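Local structure of putative alpha-N-acetylgalactosaminidase (Bacillus halodurans C-125, 3CC1) at residues M304-M316 / G336-R348. The protein probably hydrolyses terminal alpha-linked N-acetylgalactosamine from glycoconjugates, as a putative alpha-N-acetylgalactosaminidase built of a TIM-barrel-type domain and a C-terminal beta sandwich. Numbering follows the deposited sequence.
Sequences MMNLWAICHSPLM and GILSINQKSVLNR. Unlike the reference sequence in segment 304-316: H312 (reference Arg).
H312 and N341 face each other where two helices of the TIM-barrel-type domain end, 298-310 closing in a Schellman motif just before barrel strand 315-317. The case illustrates how side chains can satisfy carbonyls at and just past helix C-termini. The axes of 304-310 and 336-343 approach to 8.1 Å at 34°, close enough for A309 CB to rest against I337 CG2. N341 holds its CG opposite the backbone N (chi1 179°), which carries the amide across to residues 308-315. There ND2 gives a nearly straight bond to S313 O (2.7 Å), which sits in the amide plane of N341, and a weak one to W308 O, already bonded by S313 N, while OD1 accepts from Q342 NE2. With an alanine here, S313 O would probably lose this donor and a gap would open beside L315 CD1, which packs on the amide. The imidazole of H312, where the reference sequence has arginine, spends both nitrogens on 336-348: ND1 donates in the ring plane to N341 O (2.7 Å), and the single N-H of NE2 is shared weakly between S344 O and N347 OD1. Beyond the helices, I310 and I340 share M426 of the beta sandwich. The N347 side chain runs about perpendicular to that of H312, its amide plane turned 57° from the ring, and ND2 donates to both I310 O (2.8 Å) and S344 OG (2.9 Å).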
loop_
_atom_site.group_PDB
_atom_site.type_symbol
_atom_site.label_atom_id
_atom_site.label_comp_id
_atom_site.label_asym_id
_atom_site.label_seq_id
_atom_site.Cartn_x
_atom_site.Cartn_y
_atom_site.Cartn_z
HETATM N N MSE A 304 12.916 -0.375 -19.274
HETATM C CA MSE A 304 11.676 0.021 -19.878
HETATM C C MSE A 304 11.371 -0.821 -21.114
HETATM O O MSE A 304 10.281 -1.328 -21.256
HETATM C CB MSE A 304 11.696 1.520 -20.250
HETATM C CG MSE A 304 10.433 1.932 -21.021
HETATM SE SE MSE A 304 10.746 3.620 -21.887
HETATM C CE MSE A 304 12.045 2.989 -23.161
HETATM N N MSE A 305 12.349 -0.965 -22.002
HETATM C CA MSE A 305 12.143 -1.738 -23.211
HETATM C C MSE A 305 11.752 -3.179 -22.881
HETATM O O MSE A 305 10.892 -3.774 -23.542
HETATM C CB MSE A 305 13.386 -1.731 -24.104
HETATM C CG MSE A 305 13.723 -0.390 -24.729
HETATM SE SE MSE A 305 12.344 0.239 -25.955
HETATM C CE MSE A 305 12.502 -1.109 -27.344
ATOM N N ASN A 306 12.342 -3.727 -21.822
ATOM C CA ASN A 306 12.115 -5.133 -21.464
ATOM C C ASN A 306 10.663 -5.368 -21.026
ATOM O O ASN A 306 10.033 -6.333 -21.421
ATOM C CB ASN A 306 13.097 -5.596 -20.374
ATOM C CG ASN A 306 14.508 -5.849 -20.917
ATOM O OD1 ASN A 306 14.689 -6.179 -22.101
ATOM N ND2 ASN A 306 15.505 -5.706 -20.060
ATOM N N LEU A 307 10.143 -4.482 -20.197
ATOM C CA LEU A 307 8.779 -4.607 -19.693
ATOM C C LEU A 307 7.754 -4.371 -20.810
ATOM O O LEU A 307 6.756 -5.121 -20.947
ATOM C CB LEU A 307 8.538 -3.627 -18.504
ATOM C CG LEU A 307 7.082 -3.556 -18.033
ATOM C CD1 LEU A 307 6.652 -4.941 -17.531
ATOM C CD2 LEU A 307 6.826 -2.448 -16.944
ATOM N N TRP A 308 7.989 -3.327 -21.601
ATOM C CA TRP A 308 7.143 -2.974 -22.737
ATOM C C TRP A 308 7.119 -4.122 -23.745
ATOM O O TRP A 308 6.086 -4.464 -24.264
ATOM C CB TRP A 308 7.648 -1.721 -23.471
ATOM C CG TRP A 308 7.149 -0.344 -23.017
ATOM C CD1 TRP A 308 6.644 0.621 -23.829
ATOM C CD2 TRP A 308 7.166 0.230 -21.686
ATOM N NE1 TRP A 308 6.336 1.746 -23.109
ATOM C CE2 TRP A 308 6.651 1.539 -21.792
ATOM C CE3 TRP A 308 7.540 -0.237 -20.428
ATOM C CZ2 TRP A 308 6.532 2.379 -20.705
ATOM C CZ3 TRP A 308 7.417 0.623 -19.326
ATOM C CH2 TRP A 308 6.912 1.905 -19.478
ATOM N N ALA A 309 8.266 -4.716 -23.991
ATOM C CA ALA A 309 8.357 -5.880 -24.912
ATOM C C ALA A 309 7.559 -7.078 -24.404
ATOM O O ALA A 309 6.714 -7.600 -25.101
ATOM C CB ALA A 309 9.827 -6.296 -25.130
ATOM N N ILE A 310 7.801 -7.462 -23.158
ATOM C CA ILE A 310 7.273 -8.707 -22.603
ATOM C C ILE A 310 5.773 -8.617 -22.351
ATOM O O ILE A 310 5.095 -9.635 -22.337
ATOM C CB ILE A 310 8.016 -9.102 -21.300
ATOM C CG1 ILE A 310 7.895 -10.619 -21.035
ATOM C CG2 ILE A 310 7.490 -8.296 -20.099
ATOM C CD1 ILE A 310 9.012 -11.422 -21.584
ATOM N N CYS A 311 5.219 -7.408 -22.229
ATOM C CA CYS A 311 3.765 -7.316 -22.042
ATOM C C CYS A 311 2.950 -6.914 -23.307
ATOM O O CYS A 311 1.726 -6.781 -23.256
ATOM C CB CYS A 311 3.426 -6.467 -20.819
ATOM S SG CYS A 311 3.463 -4.751 -21.103
ATOM N N HIS A 312 3.631 -6.799 -24.447
ATOM C CA HIS A 312 2.983 -6.445 -25.732
ATOM C C HIS A 312 2.452 -5.002 -25.757
ATOM O O HIS A 312 1.421 -4.734 -26.341
ATOM C CB HIS A 312 1.827 -7.394 -26.050
ATOM C CG HIS A 312 2.242 -8.787 -26.423
ATOM N ND1 HIS A 312 3.187 -9.051 -27.388
ATOM C CD2 HIS A 312 1.787 -9.992 -26.006
ATOM C CE1 HIS A 312 3.314 -10.356 -27.534
ATOM N NE2 HIS A 312 2.462 -10.951 -26.721
ATOM N N SER A 313 3.162 -4.069 -25.139
ATOM C CA SER A 313 2.774 -2.681 -25.243
ATOM C C SER A 313 3.060 -2.179 -26.680
ATOM O O SER A 313 4.094 -2.561 -27.286
ATOM C CB SER A 313 3.565 -1.835 -24.230
ATOM O OG SER A 313 3.151 -0.459 -24.231
ATOM N N PRO A 314 2.189 -1.308 -27.215
ATOM C CA PRO A 314 2.656 -0.552 -28.373
ATOM C C PRO A 314 3.988 0.091 -28.093
ATOM O O PRO A 314 4.280 0.436 -26.963
ATOM C CB PRO A 314 1.588 0.526 -28.580
ATOM C CG PRO A 314 0.414 0.071 -27.843
ATOM C CD PRO A 314 0.845 -0.895 -26.780
ATOM N N LEU A 315 4.792 0.213 -29.135
ATOM C CA LEU A 315 6.111 0.819 -29.070
ATOM C C LEU A 315 6.065 2.096 -29.888
ATOM O O LEU A 315 6.203 2.055 -31.106
ATOM C CB LEU A 315 7.187 -0.141 -29.646
ATOM C CG LEU A 315 7.353 -1.486 -28.916
ATOM C CD1 LEU A 315 8.526 -2.367 -29.537
ATOM C CD2 LEU A 315 7.528 -1.314 -27.392
HETATM N N MSE A 316 5.864 3.227 -29.217
HETATM C CA MSE A 316 5.845 4.533 -29.874
HETATM C C MSE A 316 7.021 5.393 -29.431
HETATM O O MSE A 316 6.990 5.958 -28.342
HETATM C CB MSE A 316 4.544 5.265 -29.573
HETATM C CG MSE A 316 3.352 4.617 -30.216
HETATM SE SE MSE A 316 3.251 4.923 -32.172
HETATM C CE MSE A 316 2.786 3.251 -32.311
ATOM N N GLY A 336 15.597 -9.610 -31.826
ATOM C CA GLY A 336 15.199 -10.482 -30.729
ATOM C C GLY A 336 14.201 -9.849 -29.775
ATOM O O GLY A 336 13.208 -10.458 -29.436
ATOM N N ILE A 337 14.472 -8.619 -29.362
ATOM C CA ILE A 337 13.558 -7.862 -28.482
ATOM C C ILE A 337 12.222 -7.559 -29.169
ATOM O O ILE A 337 11.161 -7.677 -28.585
ATOM C CB ILE A 337 14.234 -6.517 -28.005
ATOM C CG1 ILE A 337 15.458 -6.824 -27.121
ATOM C CG2 ILE A 337 13.252 -5.573 -27.341
ATOM C CD1 ILE A 337 15.200 -7.687 -25.817
ATOM N N LEU A 338 12.294 -7.101 -30.406
ATOM C CA LEU A 338 11.105 -6.738 -31.148
ATOM C C LEU A 338 10.254 -7.958 -31.382
ATOM O O LEU A 338 9.033 -7.912 -31.374
ATOM C CB LEU A 338 11.476 -6.102 -32.485
ATOM C CG LEU A 338 12.221 -4.750 -32.429
ATOM C CD1 LEU A 338 12.563 -4.269 -33.873
ATOM C CD2 LEU A 338 11.426 -3.732 -31.587
ATOM N N SER A 339 10.915 -9.083 -31.590
ATOM C CA SER A 339 10.180 -10.305 -31.781
ATOM C C SER A 339 9.390 -10.756 -30.519
ATOM O O SER A 339 8.296 -11.338 -30.610
ATOM C CB SER A 339 11.141 -11.366 -32.271
ATOM O OG SER A 339 10.491 -12.598 -32.179
ATOM N N ILE A 340 9.908 -10.439 -29.342
ATOM C CA ILE A 340 9.149 -10.689 -28.098
ATOM C C ILE A 340 7.852 -9.869 -28.139
ATOM O O ILE A 340 6.753 -10.407 -27.946
ATOM C CB ILE A 340 9.984 -10.396 -26.811
ATOM C CG1 ILE A 340 11.185 -11.330 -26.773
ATOM C CG2 ILE A 340 9.141 -10.551 -25.556
ATOM C CD1 ILE A 340 12.292 -10.947 -25.842
ATOM N N ASN A 341 7.992 -8.569 -28.405
ATOM C CA ASN A 341 6.831 -7.644 -28.432
ATOM C C ASN A 341 5.823 -8.010 -29.531
ATOM O O ASN A 341 4.584 -7.919 -29.365
ATOM C CB ASN A 341 7.319 -6.218 -28.660
ATOM C CG ASN A 341 6.174 -5.204 -28.731
ATOM O OD1 ASN A 341 5.716 -4.841 -29.815
ATOM N ND2 ASN A 341 5.718 -4.753 -27.578
ATOM N N GLN A 342 6.352 -8.465 -30.661
ATOM C CA GLN A 342 5.522 -8.649 -31.863
ATOM C C GLN A 342 5.004 -10.088 -32.086
ATOM O O GLN A 342 4.016 -10.294 -32.819
ATOM C CB GLN A 342 6.294 -8.226 -33.125
ATOM C CG GLN A 342 6.575 -6.722 -33.250
ATOM C CD GLN A 342 5.305 -5.931 -33.503
ATOM O OE1 GLN A 342 4.754 -5.992 -34.584
ATOM N NE2 GLN A 342 4.821 -5.231 -32.487
ATOM N N LYS A 343 5.693 -11.062 -31.485
ATOM C CA LYS A 343 5.433 -12.476 -31.793
ATOM C C LYS A 343 5.192 -13.415 -30.611
ATOM O O LYS A 343 4.659 -14.505 -30.790
ATOM C CB LYS A 343 6.584 -13.032 -32.644
ATOM C CG LYS A 343 6.723 -12.379 -34.023
ATOM C CD LYS A 343 5.565 -12.767 -34.955
ATOM C CE LYS A 343 5.561 -11.984 -36.290
ATOM N NZ LYS A 343 4.781 -10.710 -36.219
ATOM N N SER A 344 5.598 -13.025 -29.408
ATOM C CA SER A 344 5.504 -13.956 -28.271
ATOM C C SER A 344 4.058 -14.124 -27.770
ATOM O O SER A 344 3.185 -13.299 -28.017
ATOM C CB SER A 344 6.459 -13.540 -27.145
ATOM O OG SER A 344 5.997 -12.405 -26.471
ATOM N N VAL A 345 3.838 -15.237 -27.079
ATOM C CA VAL A 345 2.548 -15.573 -26.503
ATOM C C VAL A 345 2.682 -15.995 -25.038
ATOM O O VAL A 345 3.782 -16.126 -24.530
ATOM C CB VAL A 345 1.858 -16.699 -27.326
ATOM C CG1 VAL A 345 1.561 -16.205 -28.739
ATOM C CG2 VAL A 345 2.746 -18.012 -27.323
ATOM N N LEU A 346 1.567 -16.159 -24.358
ATOM C CA LEU A 346 1.568 -16.621 -22.960
ATOM C C LEU A 346 2.253 -15.618 -22.018
ATOM O O LEU A 346 2.729 -15.946 -20.937
ATOM C CB LEU A 346 2.233 -17.992 -22.890
ATOM C CG LEU A 346 1.459 -19.131 -23.557
ATOM C CD1 LEU A 346 2.305 -20.409 -23.491
ATOM C CD2 LEU A 346 0.046 -19.332 -22.985
ATOM N N ASN A 347 2.270 -14.381 -22.456
ATOM C CA ASN A 347 2.885 -13.257 -21.725
ATOM C C ASN A 347 2.297 -13.106 -20.347
ATOM O O ASN A 347 1.089 -12.980 -20.189
ATOM C CB ASN A 347 2.724 -11.970 -22.518
ATOM C CG ASN A 347 3.230 -12.125 -23.923
ATOM O OD1 ASN A 347 2.595 -12.791 -24.727
ATOM N ND2 ASN A 347 4.425 -11.575 -24.205
ATOM N N ARG A 348 3.154 -13.173 -19.339
ATOM C CA ARG A 348 2.676 -13.350 -17.969
ATOM C C ARG A 348 3.645 -12.874 -16.903
ATOM O O ARG A 348 4.876 -12.941 -17.035
ATOM C CB ARG A 348 2.318 -14.818 -17.710
ATOM C CG ARG A 348 3.504 -15.786 -17.727
ATOM C CD ARG A 348 2.985 -17.207 -17.892
ATOM N NE ARG A 348 4.037 -18.213 -17.966
ATOM C CZ ARG A 348 4.745 -18.476 -19.040
ATOM N NH1 ARG A 348 4.586 -17.788 -20.149
ATOM N NH2 ARG A 348 5.648 -19.425 -18.999
#